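Local coordinates for protein transcriptional regulator, LysR family (Vibrio cholerae, PDB 3SZP) that activates virulence genes as a LysR-type transcriptional regulator, probably by binding DNA through its winged helix-turn-helix domain, at residues L6-E14 with F64-E73; C86-I95 with Q274-I282. All blocks are in the same frame, centred on the assembly; numbering follows the deposited sequence.

Contact 1 comes first along the chain and closes before contact 2 opens. It packs helix 3-15, the first helix of the winged helix-turn-helix domain, against helix 59-83, the long linker helix of LysR-type regulators. That linker helix then leads through a short connection into strand 91-98, the first strand of the regulatory domain, where contact 2 sets residues 86-95 against the C-terminal helix 276-287. The two centres lie 29 Å apart, and their nearest atoms are about 10 Å from each other without touching. One contact lies where the linker helix meets the DNA-binding domain, the other where the chain enters the regulatory domain. Both also reach the second subunit.

Contact 1 of 2, residues L6-E14 with F64-E73; sequences LNLFRLVVE and FYKDCSPLLE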
loop_
_atom_site.group_PDB
_atom_site.type_symbol
_atom_site.label_atom_id
_atom_site.label_comp_id
_atom_site.label_asym_id
_atom_site.label_seq_id
_atom_site.Cartn_x
_atom_site.Cartn_y
_atom_site.Cartn_z
ATOM N N LEU A 6 -25.267 2.049 3.854
ATOM C CA LEU A 6 -25.094 0.652 4.250
ATOM C C LEU A 6 -25.090 -0.224 3.002
ATOM O O LEU A 6 -24.252 -1.111 2.853
ATOM C CB LEU A 6 -26.225 0.222 5.190
ATOM C CG LEU A 6 -26.160 -1.219 5.691
ATOM C CD1 LEU A 6 -24.860 -1.464 6.476
ATOM C CD2 LEU A 6 -27.366 -1.548 6.560
ATOM N N ASN A 7 -26.031 0.039 2.100
ATOM C CA ASN A 7 -26.078 -0.679 0.833
ATOM C C ASN A 7 -24.846 -0.436 0.002
ATOM O O ASN A 7 -24.361 -1.345 -0.669
ATOM C CB ASN A 7 -27.287 -0.268 -0.006
ATOM C CG ASN A 7 -27.514 -1.205 -1.174
ATOM O OD1 ASN A 7 -27.459 -2.425 -1.016
ATOM N ND2 ASN A 7 -27.761 -0.646 -2.353
ATOM N N LEU A 8 -24.362 0.804 0.030
ATOM C CA LEU A 8 -23.173 1.175 -0.734
ATOM C C LEU A 8 -21.970 0.430 -0.167
ATOM O O LEU A 8 -21.105 -0.026 -0.907
ATOM C CB LEU A 8 -22.911 2.684 -0.683
ATOM C CG LEU A 8 -21.571 3.061 -1.360
ATOM C CD1 LEU A 8 -21.620 2.681 -2.844
ATOM C CD2 LEU A 8 -21.224 4.546 -1.208
ATOM N N PHE A 9 -21.934 0.313 1.156
ATOM C CA PHE A 9 -20.887 -0.440 1.839
ATOM C C PHE A 9 -20.900 -1.883 1.358
ATOM O O PHE A 9 -19.865 -2.430 0.994
ATOM C CB PHE A 9 -21.097 -0.368 3.353
ATOM C CG PHE A 9 -20.457 -1.497 4.120
ATOM C CD1 PHE A 9 -19.072 -1.554 4.293
ATOM C CD2 PHE A 9 -21.240 -2.491 4.693
ATOM C CE1 PHE A 9 -18.487 -2.586 5.024
ATOM C CE2 PHE A 9 -20.655 -3.520 5.442
ATOM C CZ PHE A 9 -19.277 -3.573 5.595
ATOM N N ARG A 10 -22.080 -2.490 1.331
ATOM C CA ARG A 10 -22.210 -3.833 0.784
ATOM C C ARG A 10 -21.627 -3.947 -0.632
ATOM O O ARG A 10 -20.923 -4.911 -0.935
ATOM C CB ARG A 10 -23.673 -4.270 0.778
ATOM C CG ARG A 10 -23.911 -5.604 0.071
ATOM C CD ARG A 10 -25.394 -5.955 0.001
ATOM N NE ARG A 10 -26.148 -5.079 -0.897
ATOM C CZ ARG A 10 -26.477 -5.388 -2.154
ATOM N NH1 ARG A 10 -26.098 -6.544 -2.686
ATOM N NH2 ARG A 10 -27.177 -4.530 -2.891
ATOM N N LEU A 11 -21.918 -2.969 -1.494
ATOM C CA LEU A 11 -21.478 -3.024 -2.888
ATOM C C LEU A 11 -19.966 -2.881 -2.983
ATOM O O LEU A 11 -19.319 -3.489 -3.843
ATOM C CB LEU A 11 -22.143 -1.926 -3.730
ATOM C CG LEU A 11 -23.655 -1.938 -3.953
ATOM C CD1 LEU A 11 -24.058 -0.793 -4.890
ATOM C CD2 LEU A 11 -24.127 -3.271 -4.509
ATOM N N VAL A 12 -19.410 -2.046 -2.112
ATOM C CA VAL A 12 -17.968 -1.864 -2.069
ATOM C C VAL A 12 -17.283 -3.192 -1.743
ATOM O O VAL A 12 -16.288 -3.547 -2.360
ATOM C CB VAL A 12 -17.576 -0.788 -1.046
ATOM C CG1 VAL A 12 -16.104 -0.908 -0.678
ATOM C CG2 VAL A 12 -17.914 0.625 -1.593
ATOM N N VAL A 13 -17.834 -3.925 -0.782
ATOM C CA VAL A 13 -17.267 -5.212 -0.396
ATOM C C VAL A 13 -17.347 -6.201 -1.551
ATOM O O VAL A 13 -16.394 -6.914 -1.829
ATOM C CB VAL A 13 -17.989 -5.811 0.842
ATOM C CG1 VAL A 13 -17.441 -7.191 1.167
ATOM C CG2 VAL A 13 -17.845 -4.892 2.034
ATOM N N GLU A 14 -18.487 -6.228 -2.232
ATOM C CA GLU A 14 -18.673 -7.140 -3.352
ATOM C C GLU A 14 -17.717 -6.870 -4.511
ATOM O O GLU A 14 -17.181 -7.800 -5.112
ATOM C CB GLU A 14 -20.114 -7.092 -3.837
ATOM C CG GLU A 14 -21.074 -7.710 -2.853
ATOM C CD GLU A 14 -22.513 -7.533 -3.269
ATOM O OE1 GLU A 14 -22.759 -6.920 -4.345
ATOM O OE2 GLU A 14 -23.401 -8.008 -2.514
ATOM N N PHE A 64 -21.444 -6.708 9.797
ATOM C CA PHE A 64 -22.451 -5.979 9.021
ATOM C C PHE A 64 -22.668 -6.589 7.633
ATOM O O PHE A 64 -23.810 -6.773 7.200
ATOM C CB PHE A 64 -22.120 -4.486 8.919
ATOM C CG PHE A 64 -22.585 -3.678 10.106
ATOM C CD1 PHE A 64 -23.889 -3.186 10.155
ATOM C CD2 PHE A 64 -21.730 -3.423 11.170
ATOM C CE1 PHE A 64 -24.335 -2.439 11.229
ATOM C CE2 PHE A 64 -22.155 -2.680 12.255
ATOM C CZ PHE A 64 -23.479 -2.186 12.287
ATOM N N TYR A 65 -21.585 -6.926 6.953
ATOM C CA TYR A 65 -21.682 -7.506 5.621
ATOM C C TYR A 65 -22.426 -8.835 5.645
ATOM O O TYR A 65 -23.410 -9.011 4.932
ATOM C CB TYR A 65 -20.294 -7.698 5.008
ATOM C CG TYR A 65 -20.321 -8.375 3.655
ATOM C CD1 TYR A 65 -20.869 -7.738 2.543
ATOM C CD2 TYR A 65 -19.801 -9.652 3.488
ATOM C CE1 TYR A 65 -20.893 -8.356 1.300
ATOM C CE2 TYR A 65 -19.816 -10.282 2.244
ATOM C CZ TYR A 65 -20.368 -9.629 1.154
ATOM O OH TYR A 65 -20.383 -10.254 -0.082
ATOM N N LYS A 66 -21.951 -9.768 6.463
ATOM C CA LYS A 66 -22.542 -11.099 6.532
ATOM C C LYS A 66 -24.025 -11.041 6.902
ATOM O O LYS A 66 -24.847 -11.647 6.237
ATOM C CB LYS A 66 -21.762 -11.982 7.519
ATOM C CG LYS A 66 -22.119 -13.472 7.472
ATOM C CD LYS A 66 -22.051 -14.013 6.028
ATOM C CE LYS A 66 -21.925 -15.553 5.968
ATOM N NZ LYS A 66 -23.036 -16.291 6.659
ATOM N N ASP A 67 -24.357 -10.291 7.948
ATOM C CA ASP A 67 -25.708 -10.273 8.512
ATOM C C ASP A 67 -26.728 -9.483 7.699
ATOM O O ASP A 67 -27.831 -9.964 7.459
ATOM C CB ASP A 67 -25.687 -9.739 9.949
ATOM C CG ASP A 67 -25.177 -10.765 10.940
ATOM O OD1 ASP A 67 -24.525 -11.721 10.482
ATOM O OD2 ASP A 67 -25.425 -10.624 12.164
ATOM N N CYS A 68 -26.364 -8.269 7.299
ATOM C CA CYS A 68 -27.286 -7.381 6.603
ATOM C C CYS A 68 -27.434 -7.662 5.114
ATOM O O CYS A 68 -28.472 -7.347 4.531
ATOM C CB CYS A 68 -26.857 -5.928 6.772
ATOM S SG CYS A 68 -26.898 -5.365 8.458
ATOM N N SER A 69 -26.399 -8.220 4.496
ATOM C CA SER A 69 -26.414 -8.450 3.053
ATOM C C SER A 69 -27.681 -9.120 2.525
ATOM O O SER A 69 -28.302 -8.612 1.598
ATOM C CB SER A 69 -25.196 -9.256 2.622
ATOM O OG SER A 69 -24.082 -8.409 2.503
ATOM N N PRO A 70 -28.056 -10.273 3.106
ATOM C CA PRO A 70 -29.211 -11.027 2.605
ATOM C C PRO A 70 -30.460 -10.161 2.467
ATOM O O PRO A 70 -31.114 -10.204 1.425
ATOM C CB PRO A 70 -29.417 -12.100 3.676
ATOM C CG PRO A 70 -28.058 -12.298 4.263
ATOM C CD PRO A 70 -27.387 -10.960 4.225
ATOM N N LEU A 71 -30.781 -9.397 3.508
ATOM C CA LEU A 71 -31.917 -8.483 3.484
ATOM C C LEU A 71 -31.765 -7.395 2.421
ATOM O O LEU A 71 -32.742 -7.008 1.787
ATOM C CB LEU A 71 -32.118 -7.833 4.850
ATOM C CG LEU A 71 -32.549 -8.750 5.995
ATOM C CD1 LEU A 71 -32.721 -7.951 7.281
ATOM C CD2 LEU A 71 -33.826 -9.475 5.636
ATOM N N LEU A 72 -30.549 -6.889 2.240
ATOM C CA LEU A 72 -30.319 -5.868 1.230
ATOM C C LEU A 72 -30.468 -6.460 -0.172
ATOM O O LEU A 72 -30.988 -5.810 -1.070
ATOM C CB LEU A 72 -28.953 -5.212 1.407
ATOM C CG LEU A 72 -28.765 -4.338 2.651
ATOM C CD1 LEU A 72 -27.281 -4.112 2.933
ATOM C CD2 LEU A 72 -29.495 -3.012 2.512
ATOM N N GLU A 73 -30.026 -7.700 -0.348
ATOM C CA GLU A 73 -30.220 -8.404 -1.610
ATOM C C GLU A 73 -31.706 -8.628 -1.920
ATOM O O GLU A 73 -32.152 -8.361 -3.031
ATOM C CB GLU A 73 -29.470 -9.736 -1.613
ATOM C CG GLU A 73 -27.967 -9.605 -1.848
ATOM C CD GLU A 73 -27.167 -10.661 -1.092
ATOM O OE1 GLU A 73 -27.790 -11.600 -0.538
ATOM O OE2 GLU A 73 -25.921 -10.546 -1.040
#
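Tyr65 lays its ring flat against Val13: CG1 of Val13 stands 3.6 Å from the centroid of the Tyr65 ring, only 11° off the normal, a clear CH-pi contact. The phenol is itself a knob among Phe9, Arg10, Val13 and Glu14, and CG of Glu14 meets its edge, 3.8 Å from Tyr65 OH. Phe9 approaches differently, bringing the rim of its ring to the backbone, with Phe9 CE2 3.8 Å from Tyr65 N.

Arg10 is the answering knob, set among Tyr65, Ser69, Leu72 and Glu73. Its chain starts with CG anti to the backbone N (chi1 173°) and bends at chi3, which brings NE back to Asn7 of its own helix. Arg10 NE and Arg10 NH2 both donate to Asn7 OD1, the NH2 bond being 2.8 Å long, and the oxygen lies in the guanidinium plane; this side-on grip fixes the group's rotation while Arg10 NE passes 3.6 Å from Leu72 CB. Arg10 NH1 forms a salt bridge with Glu14 OE2, though the hydrogen bond within it is weak.

Here segment 6-14, on the first helix of the winged helix-turn-helix domain, crosses segment 64-73 of the linker helix at -111°, with Phe9 and Val13 also touching Leu57 of the wing strand 54-57. Toward the N-terminal end of segment 6-14, Leu6 turns its branches to three linker residues: Leu6 CD1 meets the Phe64 ring obliquely at 4.2 Å from Phe64 CD1, CD2 faces the Cys68 sulfur, and CG sits by Leu72 CD1. Thr79 and Ile82 of the second subunit pack on Leu6 and Phe64 respectively.

Contact 2 of 2, residues C86-I95 with Q274-I282; sequences CRGASGRIRI and QPEKVRLFI
The sulfur of Cys86 is gripped by two backbone N-H groups, one from each segment: Glu276 N donates to Cys86 SG over 3.3 Å with an angle of 160° at the hydrogen, and Gly88 N closes on the same atom from within the turn. With SG anti to its own backbone N, the thiol reaches the first turn of the helix that starts just after Pro275, at the N-cap position. A water joins the same region, accepting from Lys277 N; its other leg, to Gly88 O, is unusually short and so of doubtful precision. Beside it the extended Glu276 side chain lies along the turn, Glu276 OE1 3.5 Å from Gly88 CA. The backbone takes a positive phi at Gly88 as it turns; Ala89 centres an inverse gamma turn, and Ala89 CB lies 3.6 Å from Leu280 CD1.

Lys277 carries much of the middle. Its CG starts between the backbone N and the carbonyl carbon (chi1 66°), and the chain then runs out straight beside Ser90 O and Gly91 CA until Lys277 NZ makes a weak 3.1 Å bond to Arg92 O. Ile93 slides past it in the opposite sense, with Ile93 CG2 3.7 Å from Lys277 CG. Two isoleucine tips then meet Phe281 obliquely: CD1 of Ile93 near the root of the ring, and CD1 of Ile95 at its far end, 3.5 Å from Phe281 CZ.

Strand 91-98 lies between parallel strands 120-127 and 140-144 in the sheet of the regulatory domain, and the helical part 276-282 crosses its 91-95 part at -54°. Ile122, Val140 and Phe142 extend the apolar layer between helix and sheet, while Phe113 of helix 102-116 meets the Phe281 ring edge-to-face.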
loop_
_atom_site.group_PDB
_atom_site.type_symbol
_atom_site.label_atom_id
_atom_site.label_comp_id
_atom_site.label_asym_id
_atom_site.label_seq_id
_atom_site.Cartn_x
_atom_site.Cartn_y
_atom_site.Cartn_z
ATOM N N CYS A 86 -43.596 -3.993 -17.195
ATOM C CA CYS A 86 -43.828 -3.078 -18.309
ATOM C C CYS A 86 -44.908 -2.025 -18.028
ATOM O O CYS A 86 -46.052 -2.368 -17.721
ATOM C CB CYS A 86 -44.190 -3.884 -19.558
ATOM S SG CYS A 86 -44.554 -2.886 -20.990
ATOM N N ARG A 87 -44.535 -0.749 -18.135
ATOM C CA ARG A 87 -45.480 0.357 -17.989
ATOM C C ARG A 87 -45.713 1.039 -19.334
ATOM O O ARG A 87 -46.052 2.223 -19.397
ATOM C CB ARG A 87 -44.973 1.391 -16.981
ATOM C CG ARG A 87 -44.830 0.871 -15.550
ATOM C CD ARG A 87 -46.095 0.138 -15.098
ATOM N NE ARG A 87 -45.983 -0.446 -13.758
ATOM C CZ ARG A 87 -44.968 -1.200 -13.340
ATOM N NH1 ARG A 87 -43.950 -1.468 -14.149
ATOM N NH2 ARG A 87 -44.967 -1.687 -12.105
ATOM N N GLY A 88 -45.525 0.286 -20.411
ATOM C CA GLY A 88 -45.640 0.837 -21.747
ATOM C C GLY A 88 -44.394 1.615 -22.131
ATOM O O GLY A 88 -43.284 1.253 -21.746
ATOM N N ALA A 89 -44.590 2.701 -22.875
ATOM C CA ALA A 89 -43.492 3.487 -23.443
ATOM C C ALA A 89 -42.837 4.426 -22.431
ATOM O O ALA A 89 -42.717 5.630 -22.677
ATOM C CB ALA A 89 -43.965 4.262 -24.665
ATOM N N SER A 90 -42.408 3.874 -21.299
ATOM C CA SER A 90 -41.826 4.678 -20.241
ATOM C C SER A 90 -40.944 3.790 -19.385
ATOM O O SER A 90 -41.045 2.564 -19.439
ATOM C CB SER A 90 -42.914 5.331 -19.386
ATOM O OG SER A 90 -43.636 4.368 -18.646
ATOM N N GLY A 91 -40.082 4.420 -18.596
ATOM C CA GLY A 91 -39.096 3.711 -17.807
ATOM C C GLY A 91 -37.672 3.975 -18.273
ATOM O O GLY A 91 -37.428 4.642 -19.283
ATOM N N ARG A 92 -36.719 3.441 -17.520
ATOM C CA ARG A 92 -35.314 3.611 -17.840
ATOM C C ARG A 92 -34.798 2.379 -18.561
ATOM O O ARG A 92 -35.198 1.262 -18.263
ATOM C CB ARG A 92 -34.510 3.835 -16.562
ATOM C CG ARG A 92 -33.054 4.200 -16.796
ATOM C CD ARG A 92 -32.185 3.703 -15.643
ATOM N NE ARG A 92 -32.252 2.247 -15.520
ATOM C CZ ARG A 92 -31.763 1.558 -14.494
ATOM N NH1 ARG A 92 -31.164 2.188 -13.487
ATOM N NH2 ARG A 92 -31.878 0.235 -14.473
ATOM N N ILE A 93 -33.916 2.583 -19.524
ATOM C CA ILE A 93 -33.244 1.457 -20.142
ATOM C C ILE A 93 -31.728 1.608 -20.000
ATOM O O ILE A 93 -31.178 2.710 -20.066
ATOM C CB ILE A 93 -33.676 1.248 -21.611
ATOM C CG1 ILE A 93 -33.059 2.286 -22.535
ATOM C CG2 ILE A 93 -35.198 1.284 -21.742
ATOM C CD1 ILE A 93 -33.622 2.215 -23.954
ATOM N N ARG A 94 -31.057 0.490 -19.780
ATOM C CA ARG A 94 -29.632 0.512 -19.498
ATOM C C ARG A 94 -28.861 -0.084 -20.672
ATOM O O ARG A 94 -29.101 -1.226 -21.083
ATOM C CB ARG A 94 -29.366 -0.263 -18.216
ATOM C CG ARG A 94 -28.064 0.070 -17.544
ATOM C CD ARG A 94 -28.037 -0.508 -16.121
ATOM N NE ARG A 94 -26.800 -0.165 -15.435
ATOM C CZ ARG A 94 -25.797 -1.012 -15.247
ATOM N NH1 ARG A 94 -25.893 -2.257 -15.698
ATOM N NH2 ARG A 94 -24.702 -0.615 -14.599
ATOM N N ILE A 95 -27.942 0.708 -21.214
ATOM C CA ILE A 95 -27.209 0.350 -22.413
ATOM C C ILE A 95 -25.703 0.398 -22.168
ATOM O O ILE A 95 -25.206 1.334 -21.528
ATOM C CB ILE A 95 -27.544 1.338 -23.535
ATOM C CG1 ILE A 95 -29.047 1.346 -23.784
ATOM C CG2 ILE A 95 -26.776 0.994 -24.806
ATOM C CD1 ILE A 95 -29.488 2.407 -24.751
ATOM N N GLN A 274 -39.137 -9.165 -22.997
ATOM C CA GLN A 274 -38.671 -7.792 -23.051
ATOM C C GLN A 274 -39.844 -6.841 -22.833
ATOM O O GLN A 274 -40.895 -6.979 -23.472
ATOM C CB GLN A 274 -38.006 -7.551 -24.407
ATOM C CG GLN A 274 -36.867 -6.557 -24.404
ATOM C CD GLN A 274 -35.683 -6.992 -23.556
ATOM O OE1 GLN A 274 -35.647 -6.745 -22.352
ATOM N NE2 GLN A 274 -34.694 -7.614 -24.189
ATOM N N PRO A 275 -39.682 -5.883 -21.908
ATOM C CA PRO A 275 -40.749 -4.898 -21.706
ATOM C C PRO A 275 -40.911 -4.032 -22.950
ATOM O O PRO A 275 -40.050 -4.077 -23.833
ATOM C CB PRO A 275 -40.229 -4.059 -20.531
ATOM C CG PRO A 275 -38.756 -4.234 -20.552
ATOM C CD PRO A 275 -38.527 -5.641 -21.025
ATOM N N GLU A 276 -41.983 -3.249 -23.009
ATOM C CA GLU A 276 -42.263 -2.423 -24.178
ATOM C C GLU A 276 -41.168 -1.385 -24.434
ATOM O O GLU A 276 -40.778 -1.152 -25.577
ATOM C CB GLU A 276 -43.634 -1.743 -24.040
ATOM C CG GLU A 276 -44.117 -1.052 -25.308
ATOM C CD GLU A 276 -45.527 -0.474 -25.179
ATOM O OE1 GLU A 276 -46.408 -1.125 -24.559
ATOM O OE2 GLU A 276 -45.758 0.642 -25.705
ATOM N N LYS A 277 -40.677 -0.771 -23.363
ATOM C CA LYS A 277 -39.677 0.288 -23.468
ATOM C C LYS A 277 -38.434 -0.206 -24.200
ATOM O O LYS A 277 -37.858 0.517 -25.013
ATOM C CB LYS A 277 -39.304 0.839 -22.087
ATOM C CG LYS A 277 -38.584 -0.157 -21.191
ATOM C CD LYS A 277 -38.369 0.381 -19.777
ATOM C CE LYS A 277 -37.643 -0.647 -18.921
ATOM N NZ LYS A 277 -37.714 -0.358 -17.460
ATOM N N VAL A 278 -38.033 -1.446 -23.927
ATOM C CA VAL A 278 -36.863 -2.020 -24.589
ATOM C C VAL A 278 -37.198 -2.465 -26.019
ATOM O O VAL A 278 -36.400 -2.266 -26.938
ATOM C CB VAL A 278 -36.269 -3.182 -23.770
ATOM C CG1 VAL A 278 -34.992 -3.686 -24.406
ATOM C CG2 VAL A 278 -36.008 -2.737 -22.318
ATOM N N ARG A 279 -38.379 -3.048 -26.207
ATOM C CA ARG A 279 -38.836 -3.437 -27.544
ATOM C C ARG A 279 -38.863 -2.251 -28.506
ATOM O O ARG A 279 -38.391 -2.352 -29.626
ATOM C CB ARG A 279 -40.224 -4.093 -27.497
ATOM C CG ARG A 279 -40.240 -5.505 -26.927
ATOM C CD ARG A 279 -41.554 -6.235 -27.257
ATOM N NE ARG A 279 -42.732 -5.434 -26.927
ATOM C CZ ARG A 279 -43.480 -5.611 -25.842
ATOM N NH1 ARG A 279 -43.185 -6.577 -24.980
ATOM N NH2 ARG A 279 -44.534 -4.833 -25.623
ATOM N N LEU A 280 -39.437 -1.138 -28.068
ATOM C CA LEU A 280 -39.449 0.086 -28.858
ATOM C C LEU A 280 -38.026 0.517 -29.242
ATOM O O LEU A 280 -37.746 0.879 -30.390
ATOM C CB LEU A 280 -40.139 1.203 -28.075
ATOM C CG LEU A 280 -41.651 1.067 -27.880
ATOM C CD1 LEU A 280 -42.204 2.136 -26.935
ATOM C CD2 LEU A 280 -42.369 1.106 -29.216
ATOM N N PHE A 281 -37.123 0.478 -28.274
ATOM C CA PHE A 281 -35.744 0.833 -28.547
ATOM C C PHE A 281 -35.142 -0.095 -29.597
ATOM O O PHE A 281 -34.608 0.346 -30.611
ATOM C CB PHE A 281 -34.906 0.807 -27.266
ATOM C CG PHE A 281 -33.474 1.195 -27.484
ATOM C CD1 PHE A 281 -33.117 2.531 -27.623
ATOM C CD2 PHE A 281 -32.484 0.223 -27.575
ATOM C CE1 PHE A 281 -31.784 2.891 -27.838
ATOM C CE2 PHE A 281 -31.149 0.578 -27.782
ATOM C CZ PHE A 281 -30.807 1.907 -27.915
ATOM N N ILE A 282 -35.231 -1.389 -29.350
ATOM C CA ILE A 282 -34.699 -2.372 -30.279
ATOM C C ILE A 282 -35.239 -2.162 -31.702
ATOM O O ILE A 282 -34.465 -2.127 -32.666
ATOM C CB ILE A 282 -35.024 -3.794 -29.796
ATOM C CG1 ILE A 282 -34.263 -4.100 -28.505
ATOM C CG2 ILE A 282 -34.696 -4.828 -30.877
ATOM C CD1 ILE A 282 -34.668 -5.433 -27.877
HETATM O O HOH W 1 -42.100 -0.647 -20.593
#